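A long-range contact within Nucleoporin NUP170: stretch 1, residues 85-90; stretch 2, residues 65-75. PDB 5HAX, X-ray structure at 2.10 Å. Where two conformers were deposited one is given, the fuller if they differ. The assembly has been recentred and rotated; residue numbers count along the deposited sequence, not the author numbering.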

ATOM      1  N   TRP A  85      16.481  13.324   5.341  1.00 43.40           N
ATOM      2  CA  TRP A  85      16.956  14.658   5.678  1.00 42.26           C
ATOM      3  C   TRP A  85      17.463  14.682   7.109  1.00 43.54           C
ATOM      4  O   TRP A  85      17.083  13.858   7.947  1.00 45.56           O
ATOM      5  CB  TRP A  85      15.870  15.725   5.485  1.00 41.51           C
ATOM      6  CG  TRP A  85      14.614  15.510   6.279  1.00 51.85           C
ATOM      7  CD1 TRP A  85      13.482  14.879   5.860  1.00 51.75           C
ATOM      8  CD2 TRP A  85      14.357  15.945   7.622  1.00 42.33           C
ATOM      9  NE1 TRP A  85      12.537  14.887   6.858  1.00 44.96           N
ATOM     10  CE2 TRP A  85      13.049  15.536   7.949  1.00 44.54           C
ATOM     11  CE3 TRP A  85      15.106  16.637   8.578  1.00 44.28           C
ATOM     12  CZ2 TRP A  85      12.474  15.793   9.191  1.00 45.27           C
ATOM     13  CZ3 TRP A  85      14.533  16.891   9.812  1.00 50.79           C
ATOM     14  CH2 TRP A  85      13.229  16.471  10.107  1.00 39.66           C
ATOM     15  N   ALA A  86      18.341  15.646   7.370  1.00 46.40           N
ATOM     16  CA  ALA A  86      18.901  15.877   8.691  1.00 43.70           C
ATOM     17  C   ALA A  86      18.968  17.378   8.918  1.00 53.98           C
ATOM     18  O   ALA A  86      19.450  18.114   8.052  1.00 48.34           O
ATOM     19  CB  ALA A  86      20.297  15.257   8.824  1.00 51.86           C
ATOM     20  N   SER A  87      18.470  17.828  10.066  1.00 45.26           N
ATOM     21  CA  SER A  87      18.561  19.224  10.465  1.00 44.99           C
ATOM     22  C   SER A  87      19.570  19.357  11.597  1.00 48.77           C
ATOM     23  O   SER A  87      19.581  18.544  12.527  1.00 52.42           O
ATOM     24  CB  SER A  87      17.199  19.772  10.902  1.00 42.50           C
ATOM     25  OG  SER A  87      16.762  19.175  12.111  1.00 46.83           O
ATOM     26  N   ILE A  88      20.429  20.370  11.501  1.00 52.46           N
ATOM     27  CA  ILE A  88      21.413  20.685  12.534  1.00 48.49           C
ATOM     28  C   ILE A  88      21.245  22.161  12.861  1.00 51.43           C
ATOM     29  O   ILE A  88      21.608  23.025  12.053  1.00 51.27           O
ATOM     30  CB  ILE A  88      22.852  20.383  12.090  1.00 58.63           C
ATOM     31  CG1 ILE A  88      22.998  18.906  11.716  1.00 57.82           C
ATOM     32  CG2 ILE A  88      23.837  20.734  13.196  1.00 61.61           C
ATOM     33  CD1 ILE A  88      22.848  18.633  10.242  1.00 65.46           C
ATOM     34  N   ASP A  89      20.701  22.450  14.045  0.50 46.56           N
ATOM     35  CA  ASP A  89      20.405  23.816  14.456  0.50 52.62           C
ATOM     36  C   ASP A  89      19.557  24.514  13.396  0.50 60.60           C
ATOM     37  O   ASP A  89      18.402  24.133  13.181  0.50 52.75           O
ATOM     38  CB  ASP A  89      21.702  24.582  14.732  0.50 50.97           C
ATOM     39  CG  ASP A  89      22.492  23.990  15.885  0.50 55.36           C
ATOM     40  OD1 ASP A  89      21.869  23.572  16.886  0.50 59.62           O
ATOM     41  OD2 ASP A  89      23.736  23.938  15.791  0.50 64.11           O
ATOM     42  N   SER A  90      20.111  25.521  12.721  1.00 52.27           N
ATOM     43  CA  SER A  90      19.387  26.283  11.709  1.00 53.57           C
ATOM     44  C   SER A  90      19.693  25.824  10.285  1.00 47.15           C
ATOM     45  O   SER A  90      19.362  26.540   9.334  1.00 52.58           O
ATOM     46  CB  SER A  90      19.712  27.772  11.846  1.00 49.89           C
ATOM     47  OG  SER A  90      21.101  28.009  11.699  1.00 53.09           O
TER
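Stretch 2, residues 65-75: HLNAGEVFTKL

The contact is held by two paired strands and, just past their shared end, by a carboxylate that collects backbone amides. Ser 87 and Lys 74 form the hydrogen-bonded pair of an antiparallel ladder: Ser 87 N donates to Lys 74 O at 2.9 Å, and Lys 74 N returns to Ser 87 O at 3.1 Å. The next link along, Asp 89 N to Phe 72 O at 2.9 Å, carries the pairing beyond strand 85-88 into the loop. There Asp 89, with phi positive at 53°, turns its side chain (chi1 m) back to stretch 2. Asp 89 OD1 accepts from Phe 72 N at 3.3 Å and, weakly, from Val 71 N at 3.3 Å; Asp 89 OD2 takes a weak bond from Glu 70 N at 3.4 Å. One acidic residue thus serves three consecutive amides in the segment leading into strand 73-75.

Stretch 2 leaves a helix at its start, passes through this loop and enters the strand, which runs at 172° to strand 85-88 with the axes 4.7 Å apart at closest approach. Ala 86 faces Leu 75 and Ile 88 faces Thr 73 as non-hydrogen-bonded pairs, with the side chains of all four on one face of the sheet. Between the strands, CA-H...O contacts add to the ladder, the shortest from Thr 73 CA to Ser 87 O at 3.2 Å.

On that face, Ala 86 CB meets Leu 75 CD2 at 3.4 Å. Ile 88 reaches back to the helix: its CD1 lies 3.7 Å from His 65 CB and its CG1 4.2 Å from Leu 66 CD2. Gly 69 lies beside it, and a CB there would clash with Thr 73 CG2. On the other face, Ser 87 OG lies 3.4 Å from Lys 74 CB, while Trp 85 CH2 packs 4.1 Å from Lys 74 CG.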

ATOM      1  N   HIS A  65      28.375  16.894  10.397  1.00103.01           N
ATOM      2  CA  HIS A  65      27.478  17.970  10.807  1.00104.51           C
ATOM      3  C   HIS A  65      26.734  17.615  12.088  1.00102.41           C
ATOM      4  O   HIS A  65      26.563  18.467  12.968  1.00101.69           O
ATOM      5  CB  HIS A  65      26.484  18.280   9.687  1.00 99.26           C
ATOM      6  CG  HIS A  65      27.096  18.954   8.497  1.00 96.38           C
ATOM      7  ND1 HIS A  65      27.727  20.177   8.575  1.00101.69           N
ATOM      8  CD2 HIS A  65      27.155  18.583   7.196  1.00 87.99           C
ATOM      9  CE1 HIS A  65      28.157  20.525   7.376  1.00 96.16           C
ATOM     10  NE2 HIS A  65      27.823  19.575   6.521  1.00 90.69           N
ATOM     11  N   LEU A  66      26.279  16.364  12.210  1.00 96.09           N
ATOM     12  CA  LEU A  66      25.495  15.966  13.375  1.00 93.12           C
ATOM     13  C   LEU A  66      26.316  16.078  14.654  1.00103.46           C
ATOM     14  O   LEU A  66      25.849  16.626  15.658  1.00110.78           O
ATOM     15  CB  LEU A  66      24.972  14.540  13.193  1.00 89.07           C
ATOM     16  CG  LEU A  66      23.730  14.378  12.310  1.00 82.54           C
ATOM     17  CD1 LEU A  66      23.507  12.913  11.973  1.00 70.45           C
ATOM     18  CD2 LEU A  66      22.497  14.959  12.991  1.00 63.80           C
ATOM     19  N   ASN A  67      27.545  15.558  14.637  1.00107.11           N
ATOM     20  CA  ASN A  67      28.423  15.690  15.791  1.00119.47           C
ATOM     21  C   ASN A  67      28.942  17.111  15.967  1.00120.55           C
ATOM     22  O   ASN A  67      29.504  17.420  17.024  1.00113.33           O
ATOM     23  CB  ASN A  67      29.594  14.716  15.672  1.00118.21           C
ATOM     24  CG  ASN A  67      29.170  13.274  15.873  1.00116.92           C
ATOM     25  OD1 ASN A  67      27.987  12.946  15.785  1.00110.20           O
ATOM     26  ND2 ASN A  67      30.136  12.405  16.149  1.00115.34           N
ATOM     27  N   ALA A  68      28.769  17.972  14.964  1.00122.73           N
ATOM     28  CA  ALA A  68      29.027  19.398  15.089  1.00117.67           C
ATOM     29  C   ALA A  68      27.796  20.165  15.559  1.00116.55           C
ATOM     30  O   ALA A  68      27.734  21.388  15.394  1.00112.59           O
ATOM     31  CB  ALA A  68      29.521  19.962  13.754  1.00113.70           C
ATOM     32  N   GLY A  69      26.818  19.470  16.139  1.00119.22           N
ATOM     33  CA  GLY A  69      25.593  20.116  16.578  1.00109.45           C
ATOM     34  C   GLY A  69      25.781  20.772  17.931  1.00108.63           C
ATOM     35  O   GLY A  69      26.271  20.148  18.878  1.00106.77           O
ATOM     36  N   GLU A  70      25.387  22.041  18.025  1.00 92.44           N
ATOM     37  CA  GLU A  70      25.557  22.806  19.252  1.00101.41           C
ATOM     38  C   GLU A  70      24.412  22.597  20.236  1.00 99.29           C
ATOM     39  O   GLU A  70      24.653  22.509  21.445  1.00 92.55           O
ATOM     40  CB  GLU A  70      25.691  24.295  18.923  1.00 99.20           C
ATOM     41  CG  GLU A  70      27.055  24.687  18.373  1.00106.05           C
ATOM     42  CD  GLU A  70      27.115  26.135  17.920  1.00112.65           C
ATOM     43  OE1 GLU A  70      26.048  26.778  17.823  1.00 98.46           O
ATOM     44  OE2 GLU A  70      28.233  26.632  17.660  1.00117.49           O
ATOM     45  N   VAL A  71      23.173  22.505  19.748  1.00103.05           N
ATOM     46  CA  VAL A  71      22.008  22.463  20.628  1.00103.63           C
ATOM     47  C   VAL A  71      21.040  21.358  20.217  1.00 93.16           C
ATOM     48  O   VAL A  71      20.569  20.596  21.069  1.00 88.64           O
ATOM     49  CB  VAL A  71      21.295  23.830  20.649  1.00 94.77           C
ATOM     50  CG1 VAL A  71      20.062  23.783  21.547  1.00 87.06           C
ATOM     51  CG2 VAL A  71      22.250  24.922  21.118  1.00 81.97           C
ATOM     52  N   PHE A  72      20.726  21.257  18.924  1.00 72.93           N
ATOM     53  CA  PHE A  72      19.602  20.435  18.494  1.00 59.02           C
ATOM     54  C   PHE A  72      19.860  19.823  17.123  1.00 57.52           C
ATOM     55  O   PHE A  72      20.383  20.489  16.224  1.00 52.40           O
ATOM     56  CB  PHE A  72      18.318  21.274  18.467  1.00 65.22           C
ATOM     57  CG  PHE A  72      17.065  20.466  18.301  1.00 69.05           C
ATOM     58  CD1 PHE A  72      16.627  19.628  19.311  1.00 73.58           C
ATOM     59  CD2 PHE A  72      16.316  20.559  17.139  1.00 60.32           C
ATOM     60  CE1 PHE A  72      15.471  18.886  19.163  1.00 72.31           C
ATOM     61  CE2 PHE A  72      15.157  19.821  16.985  1.00 62.25           C
ATOM     62  CZ  PHE A  72      14.734  18.983  17.999  1.00 73.48           C
ATOM     63  N   THR A  73      19.474  18.553  16.972  1.00 53.34           N
ATOM     64  CA  THR A  73      19.538  17.844  15.700  1.00 56.41           C
ATOM     65  C   THR A  73      18.289  16.985  15.543  1.00 59.53           C
ATOM     66  O   THR A  73      17.591  16.687  16.515  1.00 52.03           O
ATOM     67  CB  THR A  73      20.787  16.958  15.593  1.00 49.56           C
ATOM     68  OG1 THR A  73      20.732  15.926  16.586  1.00 56.16           O
ATOM     69  CG2 THR A  73      22.054  17.781  15.781  1.00 55.31           C
ATOM     70  N   LYS A  74      18.019  16.575  14.302  1.00 49.46           N
ATOM     71  CA  LYS A  74      16.829  15.785  14.008  1.00 53.31           C
ATOM     72  C   LYS A  74      16.987  15.109  12.650  1.00 53.89           C
ATOM     73  O   LYS A  74      17.581  15.683  11.735  1.00 47.58           O
ATOM     74  CB  LYS A  74      15.574  16.664  14.019  1.00 50.61           C
ATOM     75  CG  LYS A  74      14.272  15.888  14.002  1.00 61.58           C
ATOM     76  CD  LYS A  74      13.100  16.767  14.412  1.00 60.98           C
ATOM     77  CE  LYS A  74      11.785  15.999  14.395  1.00 72.98           C
ATOM     78  NZ  LYS A  74      11.841  14.749  15.207  1.00 74.70           N
ATOM     79  N   LEU A  75      16.448  13.892  12.537  1.00 47.90           N
ATOM     80  CA  LEU A  75      16.436  13.120  11.300  1.00 44.53           C
ATOM     81  C   LEU A  75      15.001  12.821  10.886  1.00 49.46           C
ATOM     82  O   LEU A  75      14.097  12.767  11.726  1.00 47.32           O
ATOM     83  CB  LEU A  75      17.198  11.796  11.456  1.00 49.18           C
ATOM     84  CG  LEU A  75      18.710  11.871  11.665  1.00 56.95           C
ATOM     85  CD1 LEU A  75      19.263  10.523  12.106  1.00 63.28           C
ATOM     86  CD2 LEU A  75      19.385  12.329  10.389  1.00 57.92           C
TER